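Local coordinates for protein aldehyde dehydrogenase 12 (PDB 6D97) that catalyses the NAD+-dependent oxidation of L-glutamate gamma-semialdehyde, the last step of proline catabolism in plants, at residues Q35-S40 with K70-A75; W61-L66 with P402-A407; F200-P205 with I229-M234; S324-S329 with G364-V369; G392-A397 with A407-A412. All coordinates share one frame; numbering follows the deposited sequence.

Interaction 1 of 5, residues Q35-S40 with K70-A75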
# COMPACT_ATOMS: atom_id res chain seq x y z
N GLN A 35 -13.96 34.16 27.89
CA GLN A 35 -14.80 35.34 27.82
C GLN A 35 -14.47 36.35 28.91
O GLN A 35 -14.83 37.53 28.77
CB GLN A 35 -16.28 34.94 27.88
CG GLN A 35 -16.63 33.86 28.91
CD GLN A 35 -16.15 32.48 28.50
OE1 GLN A 35 -15.32 31.88 29.18
NE2 GLN A 35 -16.67 31.97 27.39
N GLU A 36 -13.78 35.94 29.97
CA GLU A 36 -13.45 36.82 31.08
C GLU A 36 -12.15 37.60 30.87
O GLU A 36 -12.03 38.73 31.37
CB GLU A 36 -13.32 36.01 32.38
CG GLU A 36 -14.24 36.46 33.51
CD GLU A 36 -15.59 35.76 33.48
OE1 GLU A 36 -16.36 35.96 32.52
OE2 GLU A 36 -15.87 34.99 34.43
N VAL A 37 -11.19 37.02 30.15
CA VAL A 37 -9.83 37.56 30.12
C VAL A 37 -9.82 38.94 29.47
O VAL A 37 -10.35 39.15 28.38
CB VAL A 37 -8.89 36.58 29.41
CG1 VAL A 37 -9.42 36.20 28.05
CG2 VAL A 37 -7.49 37.18 29.33
N SER A 38 -9.20 39.90 30.16
CA SER A 38 -9.23 41.30 29.75
C SER A 38 -8.03 42.01 30.35
O SER A 38 -7.20 41.41 31.03
CB SER A 38 -10.54 41.96 30.18
OG SER A 38 -10.65 41.93 31.60
N GLY A 39 -7.95 43.32 30.12
CA GLY A 39 -6.90 44.11 30.73
C GLY A 39 -6.98 44.09 32.25
O GLY A 39 -5.95 44.11 32.94
N SER A 40 -8.19 44.04 32.79
CA SER A 40 -8.39 44.00 34.23
C SER A 40 -8.36 42.59 34.80
O SER A 40 -8.17 42.44 36.01
CB SER A 40 -9.72 44.67 34.60
OG SER A 40 -10.80 44.08 33.92
N LYS A 70 -3.68 45.11 27.47
CA LYS A 70 -2.72 44.09 27.88
C LYS A 70 -3.45 42.97 28.60
O LYS A 70 -3.62 43.04 29.82
CB LYS A 70 -1.64 44.68 28.79
CG LYS A 70 -0.63 45.60 28.11
CD LYS A 70 0.35 46.19 29.14
CE LYS A 70 1.47 46.97 28.47
NZ LYS A 70 2.47 47.50 29.46
N PHE A 71 -3.91 41.95 27.88
CA PHE A 71 -4.76 40.94 28.49
C PHE A 71 -4.13 39.56 28.62
O PHE A 71 -4.73 38.69 29.27
CB PHE A 71 -6.10 40.84 27.73
CG PHE A 71 -6.06 40.11 26.41
CD1 PHE A 71 -4.94 40.13 25.58
CD2 PHE A 71 -7.18 39.41 25.98
CE1 PHE A 71 -4.95 39.45 24.37
CE2 PHE A 71 -7.20 38.74 24.78
CZ PHE A 71 -6.08 38.76 23.97
N ILE A 72 -2.94 39.33 28.06
CA ILE A 72 -2.23 38.06 28.24
C ILE A 72 -0.74 38.35 28.39
O ILE A 72 -0.15 39.02 27.55
CB ILE A 72 -2.44 37.10 27.05
CG1 ILE A 72 -3.91 36.70 26.91
CG2 ILE A 72 -1.58 35.85 27.21
CD1 ILE A 72 -4.23 35.98 25.62
N LYS A 73 -0.14 37.84 29.47
CA LYS A 73 1.31 37.89 29.61
C LYS A 73 1.90 36.52 29.32
O LYS A 73 1.37 35.50 29.75
CB LYS A 73 1.73 38.39 31.00
CG LYS A 73 1.29 37.55 32.19
CD LYS A 73 1.86 38.15 33.48
CE LYS A 73 1.55 37.30 34.71
NZ LYS A 73 2.28 37.80 35.91
N VAL A 74 3.00 36.51 28.57
CA VAL A 74 3.61 35.29 28.06
C VAL A 74 5.02 35.19 28.61
O VAL A 74 5.79 36.16 28.56
CB VAL A 74 3.61 35.27 26.52
CG1 VAL A 74 4.29 34.02 25.99
CG2 VAL A 74 2.19 35.38 25.99
N ALA A 75 5.37 34.01 29.14
CA ALA A 75 6.68 33.79 29.75
C ALA A 75 7.72 33.50 28.67
O ALA A 75 8.18 32.38 28.48
CB ALA A 75 6.60 32.65 30.76
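Just ahead of strand 43-49 the chain passes along the start of strand 70-74, and Val37 is the first residue of 35-40 to touch it. CG1 of Val37 sits in the crowded position between the backbone N and the carbonyl carbon (chi1 53°), which leaves CG2 anti to the N and turned to the strand. That methyl comes within 3.1 Å of Phe71 O, a close approach for a carbon and a carbonyl oxygen. It also reaches Phe71 CD2 at 4.0 Å, the two side chains crossing obliquely, and touches Ile72 CG1 at 4.3 Å. Val37 O lies at the edge of the Phe71 ring, in its plane, and accepts a hydrogen bond from Arg136 of helix 124-137.

Phe71 and Ile72 both face Ile62 of the neighbouring antiparallel strand 60-63, forming a classic beta bulge. Ile72 CG1 stands 3.8 Å above the plane of the Phe71 ring, on one face and offset toward its rim.

Ser38 presents its backbone to the strand while its CB points away. Its carbonyl carbon packs 3.5 Å from Phe71 CB; CG of Phe71 also takes the crowded position (chi1 76°), and Ser38 O receives a CA-H...O contact from Phe71 CA. Gly39 answers with a much straighter one: its CA lies 3.6 Å from Lys70 O, with 169° at the hydrogen. Beyond it the chain turns off the strand, and there Ser38 OG, already bonded to Ser41 N, shares a hydrogen bond of 3.2 Å with Ser40 OG.

Interaction 2 of 5, residues W61-L66 with P402-A407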
# COMPACT_ATOMS: atom_id res chain seq x y z
N TRP A 61 3.86 41.23 27.21
CA TRP A 61 2.42 41.43 27.16
C TRP A 61 1.92 41.34 25.72
O TRP A 61 2.48 41.97 24.82
CB TRP A 61 2.03 42.78 27.76
CG TRP A 61 2.00 42.80 29.27
CD1 TRP A 61 2.92 43.39 30.09
CD2 TRP A 61 1.01 42.21 30.12
NE1 TRP A 61 2.56 43.20 31.41
CE2 TRP A 61 1.40 42.48 31.45
CE3 TRP A 61 -0.16 41.48 29.89
CZ2 TRP A 61 0.65 42.05 32.55
CZ3 TRP A 61 -0.90 41.05 30.99
CH2 TRP A 61 -0.49 41.34 32.30
N ILE A 62 0.86 40.56 25.53
CA ILE A 62 0.11 40.51 24.28
C ILE A 62 -1.10 41.41 24.44
O ILE A 62 -1.78 41.38 25.47
CB ILE A 62 -0.31 39.07 23.95
CG1 ILE A 62 0.91 38.14 23.87
CG2 ILE A 62 -1.13 39.03 22.66
CD1 ILE A 62 1.95 38.57 22.87
N VAL A 63 -1.38 42.22 23.42
CA VAL A 63 -2.53 43.11 23.48
C VAL A 63 -3.72 42.44 22.82
O VAL A 63 -3.59 41.64 21.88
CB VAL A 63 -2.24 44.49 22.84
CG1 VAL A 63 -1.25 45.27 23.69
CG2 VAL A 63 -1.75 44.33 21.41
N ASP A 64 -4.91 42.76 23.33
CA ASP A 64 -6.16 42.30 22.75
C ASP A 64 -6.32 42.90 21.36
O ASP A 64 -6.34 44.13 21.23
CB ASP A 64 -7.33 42.69 23.65
CG ASP A 64 -8.67 42.12 23.20
OD1 ASP A 64 -8.89 41.93 21.98
OD2 ASP A 64 -9.53 41.88 24.07
N PRO A 65 -6.44 42.09 20.31
CA PRO A 65 -6.53 42.65 18.95
C PRO A 65 -7.76 43.52 18.73
O PRO A 65 -7.79 44.25 17.72
CB PRO A 65 -6.58 41.41 18.05
CG PRO A 65 -6.02 40.30 18.89
CD PRO A 65 -6.45 40.62 20.29
N LEU A 66 -8.75 43.47 19.61
CA LEU A 66 -9.97 44.26 19.43
C LEU A 66 -9.93 45.59 20.15
O LEU A 66 -10.70 46.49 19.79
CB LEU A 66 -11.20 43.47 19.90
CG LEU A 66 -11.73 42.33 19.03
CD1 LEU A 66 -13.00 41.76 19.64
CD2 LEU A 66 -12.00 42.81 17.61
N PRO A 402 -5.93 48.21 17.78
CA PRO A 402 -4.68 48.96 17.85
C PRO A 402 -4.00 49.01 16.49
O PRO A 402 -4.13 48.10 15.67
CB PRO A 402 -3.84 48.16 18.86
CG PRO A 402 -4.45 46.80 18.87
CD PRO A 402 -5.92 47.01 18.64
N LYS A 403 -3.27 50.10 16.25
CA LYS A 403 -2.78 50.39 14.91
C LYS A 403 -1.72 49.40 14.44
O LYS A 403 -1.41 49.37 13.24
CB LYS A 403 -2.24 51.82 14.84
CG LYS A 403 -3.32 52.89 15.01
CD LYS A 403 -4.31 52.88 13.85
CE LYS A 403 -3.81 53.72 12.68
NZ LYS A 403 -4.51 53.39 11.41
N ILE A 404 -1.15 48.59 15.34
CA ILE A 404 -0.23 47.55 14.90
C ILE A 404 -0.94 46.53 14.03
O ILE A 404 -0.29 45.82 13.25
CB ILE A 404 0.46 46.84 16.09
CG1 ILE A 404 -0.57 46.40 17.13
CG2 ILE A 404 1.56 47.70 16.69
CD1 ILE A 404 -0.07 45.31 18.06
N TYR A 405 -2.26 46.42 14.15
CA TYR A 405 -3.05 45.46 13.39
C TYR A 405 -3.88 46.19 12.35
O TYR A 405 -4.38 47.30 12.60
CB TYR A 405 -3.95 44.65 14.32
CG TYR A 405 -3.19 43.85 15.36
CD1 TYR A 405 -1.93 43.33 15.07
CD2 TYR A 405 -3.72 43.63 16.62
CE1 TYR A 405 -1.23 42.60 16.00
CE2 TYR A 405 -3.01 42.90 17.57
CZ TYR A 405 -1.77 42.39 17.25
OH TYR A 405 -1.08 41.67 18.18
N GLY A 406 -4.03 45.57 11.19
CA GLY A 406 -4.84 46.16 10.15
C GLY A 406 -6.33 46.00 10.41
O GLY A 406 -6.77 45.13 11.15
N ALA A 407 -7.10 46.88 9.77
CA ALA A 407 -8.56 46.88 9.91
C ALA A 407 -9.13 47.40 8.59
O ALA A 407 -9.38 48.60 8.44
CB ALA A 407 -9.02 47.71 11.10
O HOH W 1 -2.44 40.28 19.91
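Three first torsions set up this contact. Val63 sets CG1 anti to the carbonyl carbon (chi1 -69°), which leaves CG2 in the crowded position between the backbone N and the carbonyl carbon; Ile404 puts CG1 in that crowded position (chi1 50°), and Tyr405 swings its ring anti to the carbonyl carbon (chi1 -61°). Val63 and Ile404 therefore reach toward each other and meet tip to tip, CG2 of Val63 lying 3.9 Å from CD1 of Ile404. The same Ile404 CD1 sits 3.5 Å above the plane of the Tyr405 ring, on one face and displaced toward the rim.

Pro65 approaches the ring differently. Its CA comes to the ring edge, near the plane, 3.8 Å from Tyr405 CD2, and its CB packs 3.9 Å from Tyr405 CE2, the two side chains running alongside in the same direction. Pro402 adds its ring from the other end of the turn, with CD 3.5 Å from Pro65 O.

No direct hydrogen bond joins the segments, but a water does. It donates to Val63 O over 2.7 Å and lies 2.6 Å from Tyr405 OH, to which it is also hydrogen-bonded, so the phenol oxygen is tied to the end of strand 60-63.

The CB of Asp64 points away from 402-407; its OD2 forms a salt bridge with Arg136, and its OD1, met from above the carboxylate plane, accepts from Leu66 N. The contact packs two turns together: an Asx turn that carries the chain off strand 60-63, and a type I beta turn from Pro402 to Tyr405, closed by Tyr405 N bonding to Pro402 O, in the connection between strands 388-391 and 411-414.

Interaction 3 of 5, residues F200-P205 with I229-M234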
# COMPACT_ATOMS: atom_id res chain seq x y z
N PHE A 200 -3.80 29.80 13.04
CA PHE A 200 -4.50 28.60 13.51
C PHE A 200 -3.86 28.17 14.82
O PHE A 200 -2.96 27.32 14.85
CB PHE A 200 -4.45 27.49 12.46
CG PHE A 200 -5.29 27.76 11.25
CD1 PHE A 200 -6.66 27.52 11.27
CD2 PHE A 200 -4.73 28.25 10.09
CE1 PHE A 200 -7.45 27.77 10.16
CE2 PHE A 200 -5.51 28.51 8.97
CZ PHE A 200 -6.87 28.27 9.01
N PRO A 201 -4.31 28.73 15.95
CA PRO A 201 -3.62 28.49 17.23
C PRO A 201 -3.78 27.08 17.77
O PRO A 201 -3.07 26.73 18.72
CB PRO A 201 -4.27 29.52 18.18
CG PRO A 201 -5.02 30.48 17.29
CD PRO A 201 -5.43 29.69 16.09
N LEU A 202 -4.67 26.27 17.21
CA LEU A 202 -4.89 24.91 17.69
C LEU A 202 -4.60 23.86 16.63
O LEU A 202 -3.82 22.93 16.87
CB LEU A 202 -6.33 24.75 18.19
CG LEU A 202 -6.70 23.35 18.68
CD1 LEU A 202 -5.98 23.04 19.98
CD2 LEU A 202 -8.20 23.21 18.85
N GLU A 203 -5.20 23.99 15.44
CA GLU A 203 -5.21 22.91 14.46
C GLU A 203 -3.80 22.55 14.01
O GLU A 203 -3.41 21.38 14.00
CB GLU A 203 -6.07 23.30 13.27
CG GLU A 203 -6.14 22.25 12.17
CD GLU A 203 -7.00 22.70 11.01
OE1 GLU A 203 -7.87 23.58 11.21
OE2 GLU A 203 -6.81 22.19 9.89
N ILE A 204 -3.01 23.55 13.60
CA ILE A 204 -1.68 23.29 13.06
C ILE A 204 -0.76 22.73 14.14
O ILE A 204 -0.20 21.64 13.95
CB ILE A 204 -1.08 24.55 12.41
CG1 ILE A 204 -1.91 24.98 11.19
CG2 ILE A 204 0.37 24.30 12.03
CD1 ILE A 204 -1.45 26.29 10.59
N PRO A 205 -0.57 23.40 15.29
CA PRO A 205 0.35 22.84 16.29
C PRO A 205 -0.09 21.50 16.86
O PRO A 205 0.76 20.62 17.06
CB PRO A 205 0.41 23.93 17.36
CG PRO A 205 -0.80 24.76 17.14
CD PRO A 205 -1.07 24.73 15.69
N ILE A 229 -1.59 30.76 23.98
CA ILE A 229 -2.44 30.39 25.11
C ILE A 229 -3.30 29.20 24.76
O ILE A 229 -3.62 28.37 25.63
CB ILE A 229 -3.29 31.60 25.56
CG1 ILE A 229 -3.92 31.34 26.93
CG2 ILE A 229 -4.38 31.93 24.53
CD1 ILE A 229 -4.44 32.60 27.62
N VAL A 230 -3.66 29.05 23.48
CA VAL A 230 -4.56 27.99 23.07
C VAL A 230 -3.89 26.63 23.24
O VAL A 230 -4.42 25.73 23.90
CB VAL A 230 -5.02 28.20 21.61
CG1 VAL A 230 -5.86 27.02 21.15
CG2 VAL A 230 -5.80 29.50 21.50
N MET A 231 -2.70 26.47 22.64
CA MET A 231 -1.99 25.20 22.78
C MET A 231 -1.58 24.94 24.21
O MET A 231 -1.46 23.78 24.62
CB MET A 231 -0.76 25.17 21.87
CG MET A 231 -1.03 24.59 20.51
SD MET A 231 -1.95 23.04 20.53
CE MET A 231 -0.71 21.92 21.18
N GLU A 232 -1.37 26.00 25.00
CA GLU A 232 -1.07 25.80 26.41
C GLU A 232 -2.23 25.11 27.11
O GLU A 232 -2.04 24.15 27.87
CB GLU A 232 -0.75 27.15 27.07
CG GLU A 232 0.11 27.03 28.32
CD GLU A 232 -0.54 27.63 29.54
OE1 GLU A 232 0.11 28.45 30.21
OE2 GLU A 232 -1.70 27.28 29.84
N GLN A 233 -3.45 25.58 26.86
CA GLN A 233 -4.64 24.92 27.39
C GLN A 233 -4.79 23.52 26.81
O GLN A 233 -5.18 22.58 27.52
CB GLN A 233 -5.88 25.76 27.10
CG GLN A 233 -5.82 27.16 27.68
CD GLN A 233 -5.66 27.15 29.19
OE1 GLN A 233 -6.50 26.63 29.91
NE2 GLN A 233 -4.56 27.73 29.66
N MET A 234 -4.49 23.35 25.52
CA MET A 234 -4.60 22.03 24.90
C MET A 234 -3.62 21.05 25.53
O MET A 234 -3.94 19.87 25.71
CB MET A 234 -4.38 22.14 23.39
CG MET A 234 -4.60 20.83 22.66
SD MET A 234 -6.31 20.27 22.78
CE MET A 234 -6.07 18.52 22.53
O HOH W 2 -1.73 28.04 20.64
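Packing is tightest where Pro205, in the first turn of helix 203-214, meets Met231 in that of helix 229-240. Their CG atoms are only 3.4 Å apart, closer than usual van der Waals contact, and the two side chains cross obliquely. A first torsion away from the usual staggered positions (chi1 -91°) places Met231 CG there, also 3.5 Å from Pro201 O. Bends at chi2 and chi3 then fold the chain back, with Met231 SD 4.0 Å from Pro205 CG.

Val230 fills the neighbouring position by dividing its methyls. CG2 touches Pro201 CB at 3.7 Å, whereas CG1, anti to the backbone N, packs against Leu202 CB at 3.8 Å. Leu202 also sets CG anti to its backbone N (chi1 178°), which carries CD1 across to Met234. There the side chains cross at about a right angle, with Leu202 CD1 3.7 Å from Met234 CG.

The setting is the Rossmann fold. Helix 203-214 is the crossover of the beta-alpha-beta unit formed by the parallel neighbours 191-196 and 218-223, and helix 229-240 follows the second strand. Pro205 and Met231 both lie on Leu221 and Val223 of strand 218-223, and Pro205 is also close to Thr196, which binds NAD+.

Away from this floor the contact loosens. Leu202 CD1 stands 4.1 Å from Met231 SD, and a water bridges the two backbones: it donates to Pro201 O over 2.7 Å and accepts from Met231 N. The water thus satisfies two backbone polar groups between buried residues. The amide of Leu202 bonds to Glu148 OE1 of helix 142-157.

Interaction 4 of 5, residues S324-S329 with G364-V369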
# COMPACT_ATOMS: atom_id res chain seq x y z
N SER A 324 -10.79 37.17 7.62
CA SER A 324 -10.19 38.34 6.97
C SER A 324 -8.99 37.94 6.12
O SER A 324 -7.95 38.61 6.11
CB SER A 324 -9.81 39.41 8.00
OG SER A 324 -10.83 39.56 8.97
N GLY A 325 -9.11 36.81 5.42
CA GLY A 325 -8.08 36.33 4.53
C GLY A 325 -6.86 35.75 5.21
O GLY A 325 -5.91 35.37 4.51
N GLN A 326 -6.84 35.66 6.54
CA GLN A 326 -5.66 35.19 7.26
C GLN A 326 -5.62 33.66 7.30
O GLN A 326 -5.63 33.03 8.36
CB GLN A 326 -5.63 35.80 8.65
CG GLN A 326 -5.49 37.32 8.63
CD GLN A 326 -5.65 37.93 10.00
OE1 GLN A 326 -4.67 38.38 10.61
NE2 GLN A 326 -6.88 37.95 10.50
N LYS A 327 -5.58 33.07 6.11
CA LYS A 327 -5.36 31.65 5.92
C LYS A 327 -4.24 31.47 4.90
O LYS A 327 -4.21 32.17 3.88
CB LYS A 327 -6.62 30.94 5.42
CG LYS A 327 -7.82 31.08 6.35
CD LYS A 327 -9.02 30.33 5.81
CE LYS A 327 -10.02 30.02 6.91
NZ LYS A 327 -11.26 29.40 6.38
N CYS A 328 -3.32 30.54 5.16
CA CYS A 328 -2.32 30.24 4.13
C CYS A 328 -2.95 29.71 2.86
O CYS A 328 -2.27 29.65 1.83
CB CYS A 328 -1.29 29.23 4.64
SG CYS A 328 -1.62 28.59 6.30
N SER A 329 -4.24 29.35 2.90
CA SER A 329 -4.97 28.81 1.76
C SER A 329 -5.92 29.82 1.13
O SER A 329 -6.65 29.46 0.20
CB SER A 329 -5.75 27.57 2.19
OG SER A 329 -6.66 27.86 3.24
N GLY A 364 -12.28 41.52 10.45
CA GLY A 364 -11.65 41.87 11.70
C GLY A 364 -10.18 42.23 11.63
O GLY A 364 -9.62 42.48 10.56
N PRO A 365 -9.54 42.27 12.80
CA PRO A 365 -8.13 42.65 12.87
C PRO A 365 -7.26 41.75 12.01
O PRO A 365 -7.52 40.56 11.84
CB PRO A 365 -7.79 42.48 14.36
CG PRO A 365 -9.11 42.52 15.07
CD PRO A 365 -10.09 41.92 14.12
N VAL A 366 -6.22 42.36 11.43
CA VAL A 366 -5.26 41.68 10.57
C VAL A 366 -3.92 41.76 11.29
O VAL A 366 -3.28 42.82 11.33
CB VAL A 366 -5.19 42.30 9.18
CG1 VAL A 366 -4.19 41.56 8.33
CG2 VAL A 366 -6.56 42.30 8.53
N LEU A 367 -3.48 40.63 11.85
CA LEU A 367 -2.45 40.67 12.88
C LEU A 367 -1.05 40.90 12.33
O LEU A 367 -0.15 41.25 13.10
CB LEU A 367 -2.48 39.38 13.70
CG LEU A 367 -3.75 39.07 14.50
CD1 LEU A 367 -3.47 38.11 15.64
CD2 LEU A 367 -4.38 40.36 15.02
N THR A 368 -0.83 40.74 11.02
CA THR A 368 0.51 40.87 10.48
C THR A 368 0.61 41.85 9.31
O THR A 368 1.69 41.96 8.71
CB THR A 368 1.07 39.51 10.05
OG1 THR A 368 0.21 38.93 9.06
CG2 THR A 368 1.18 38.58 11.24
N VAL A 369 -0.46 42.55 8.95
CA VAL A 369 -0.40 43.59 7.93
C VAL A 369 -1.20 44.79 8.43
O VAL A 369 -2.38 44.65 8.77
CB VAL A 369 -0.96 43.13 6.57
CG1 VAL A 369 -0.59 44.14 5.47
CG2 VAL A 369 -0.45 41.75 6.21
O HOH W 3 -2.33 38.93 9.08
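Gln326 leaves the backbone with CG anti to its carbonyl carbon, beside the N (chi1 -64°), and then runs extended (chi2 172°). CB and CG thus serve as a spacer that carries the amide to the backbone of 364-369. CD arrives 3.7 Å from Pro365 O and lies almost as near Val366 CA. At the tip the amide grips from both sides. OE1 accepts a nearly straight bond from Leu367 N at 2.8 Å (164° at the hydrogen), the donor standing above the carbonyl plane. NE2 gives a weak bond to Pro365 O at 3.0 Å and a further hydrogen bond to Cys323 O. A water donates to OE1 and accepts from Thr368 OG1, linking the amide to a residue that touches the bound NAD.

Ser324 adds a weak bond, its OG taking Gly364 N at 2.9 Å. The run Gly325-Gln326-Lys327-Cys328, with an inverse gamma turn centred on Gln326, is consistent with the cysteine signature of aldehyde dehydrogenases, and the Gln326 side chain joins this loop to the backbone of 364-369. Residues 324-329 join helix 309-321 to strand 331-337, while 364-369 lie between helices 345-354 and 371-382, with Val366 packed on Met374 of the latter.

Interaction 5 of 5, residues G392-A397 with A407-A412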
# COMPACT_ATOMS: atom_id res chain seq x y z
N GLY A 392 -14.59 47.42 -1.75
CA GLY A 392 -13.72 47.64 -0.61
C GLY A 392 -12.73 48.76 -0.87
O GLY A 392 -13.03 49.76 -1.53
N GLY A 393 -11.51 48.58 -0.36
CA GLY A 393 -10.47 49.57 -0.53
C GLY A 393 -10.45 50.66 0.52
O GLY A 393 -9.69 51.63 0.36
N GLU A 394 -11.25 50.54 1.57
CA GLU A 394 -11.33 51.54 2.62
C GLU A 394 -11.18 50.86 3.98
O GLU A 394 -11.50 49.68 4.12
CB GLU A 394 -12.66 52.30 2.56
CG GLU A 394 -12.82 53.16 1.32
CD GLU A 394 -14.24 53.64 1.11
OE1 GLU A 394 -15.14 53.15 1.82
OE2 GLU A 394 -14.45 54.51 0.23
N PRO A 395 -10.69 51.58 4.98
CA PRO A 395 -10.55 50.98 6.31
C PRO A 395 -11.91 50.75 6.96
O PRO A 395 -12.92 51.34 6.59
CB PRO A 395 -9.74 52.02 7.10
CG PRO A 395 -9.10 52.89 6.05
CD PRO A 395 -10.06 52.91 4.90
N LEU A 396 -11.91 49.86 7.94
CA LEU A 396 -13.06 49.70 8.81
C LEU A 396 -13.21 50.94 9.69
O LEU A 396 -12.25 51.66 9.96
CB LEU A 396 -12.90 48.45 9.69
CG LEU A 396 -12.87 47.09 8.98
CD1 LEU A 396 -12.49 46.00 9.97
CD2 LEU A 396 -14.21 46.77 8.33
N ALA A 397 -14.44 51.19 10.12
CA ALA A 397 -14.75 52.33 10.96
C ALA A 397 -15.32 51.87 12.29
O ALA A 397 -15.74 50.73 12.46
CB ALA A 397 -15.74 53.28 10.27
N ALA A 407 -7.10 46.88 9.77
CA ALA A 407 -8.56 46.88 9.91
C ALA A 407 -9.13 47.40 8.59
O ALA A 407 -9.38 48.60 8.44
CB ALA A 407 -9.02 47.71 11.10
N MET A 408 -9.34 46.48 7.65
CA MET A 408 -9.72 46.81 6.29
C MET A 408 -11.03 46.15 5.91
O MET A 408 -11.32 45.02 6.34
CB MET A 408 -8.63 46.38 5.30
CG MET A 408 -7.44 47.32 5.21
SD MET A 408 -7.86 48.85 4.36
CE MET A 408 -8.36 48.22 2.76
N LYS A 409 -11.82 46.85 5.11
CA LYS A 409 -12.96 46.22 4.47
C LYS A 409 -12.45 45.21 3.43
O LYS A 409 -11.36 45.38 2.87
CB LYS A 409 -13.84 47.26 3.79
CG LYS A 409 -14.50 48.26 4.74
CD LYS A 409 -15.31 49.29 3.97
CE LYS A 409 -16.04 50.24 4.91
NZ LYS A 409 -16.78 51.29 4.16
N PRO A 410 -13.22 44.16 3.15
CA PRO A 410 -12.81 43.19 2.13
C PRO A 410 -12.58 43.88 0.80
O PRO A 410 -13.45 44.61 0.30
CB PRO A 410 -13.99 42.21 2.06
CG PRO A 410 -14.66 42.34 3.38
CD PRO A 410 -14.49 43.78 3.79
N THR A 411 -11.41 43.66 0.23
CA THR A 411 -10.96 44.40 -0.94
C THR A 411 -10.62 43.45 -2.09
O THR A 411 -9.97 42.42 -1.89
CB THR A 411 -9.74 45.26 -0.61
OG1 THR A 411 -10.08 46.19 0.43
CG2 THR A 411 -9.27 46.02 -1.84
N ALA A 412 -11.08 43.82 -3.28
CA ALA A 412 -10.72 43.14 -4.52
C ALA A 412 -10.36 44.19 -5.56
O ALA A 412 -11.10 45.15 -5.76
CB ALA A 412 -11.87 42.27 -5.03
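Thr411 OG1 is held by two hydrogen bonds: it accepts from Gly393 N at 2.9 Å and donates to Lys409 O. The hydroxyl thereby joins the chain leaving strand 388-391 to the chain entering strand 411-414, antiparallel neighbours at the edge of the seven-stranded mixed sheet. Beyond those strands the pairing continues as a single beta bridge between Pro395 and Met408.

Two backbone bonds flank this bridge. Lys409 N bonds to Glu394 O at 3.0 Å, nearly along the C=O axis, whereas Leu396 N reaches Ala407 O at 2.9 Å from well above the carbonyl plane. Lys409, extended beyond CG, runs over Glu394 O, its CB and CG each within contact of that oxygen. It lies beside the Glu394 side chain, pointing the same way, so that NZ forms a long, weak salt bridge of 3.4 Å with Glu394 OE1.

At the other end of the bridge Leu396 lies against the backbone of Met408, CG packing 3.7 Å from Met408 O, while its CD1 touches Ala407 CB. The tight approach at Gly392 depends on the lack of a side chain: a CB there would run into Pro410 O, which instead receives a CA-H...O contact from Gly392 CA at 3.2 Å. Met408 starts away from its partner but bends at chi2 and chi3 (-72° and -60°), bringing CE back to within 3.7 Å of Glu394 O.

Overall arrangement
Interactions 1 and 2 lie 13 Å apart between centres on the four-stranded N-terminal sheet, where the neighbouring strands 70-74 and 60-63 are hydrogen-bonded. From there interaction 2 connects across more than 330 residues to the loop before strand 411-414; that loop meets interaction 4 through Gly406 O and Val366 N, and shares Ala407 with interaction 5 at the edge of the seven-stranded sheet. Interaction 3 lies in the Rossmann part, touching interaction 1 through Ile72 and Ile229 and interaction 4 through Phe200 and Lys327. Interactions 3 and 4 fall between the segments of interaction 2 in sequence. The contacts join these three parts; interactions 3 and 4 lie nearest NAD, which Thr368 of interaction 4 touches.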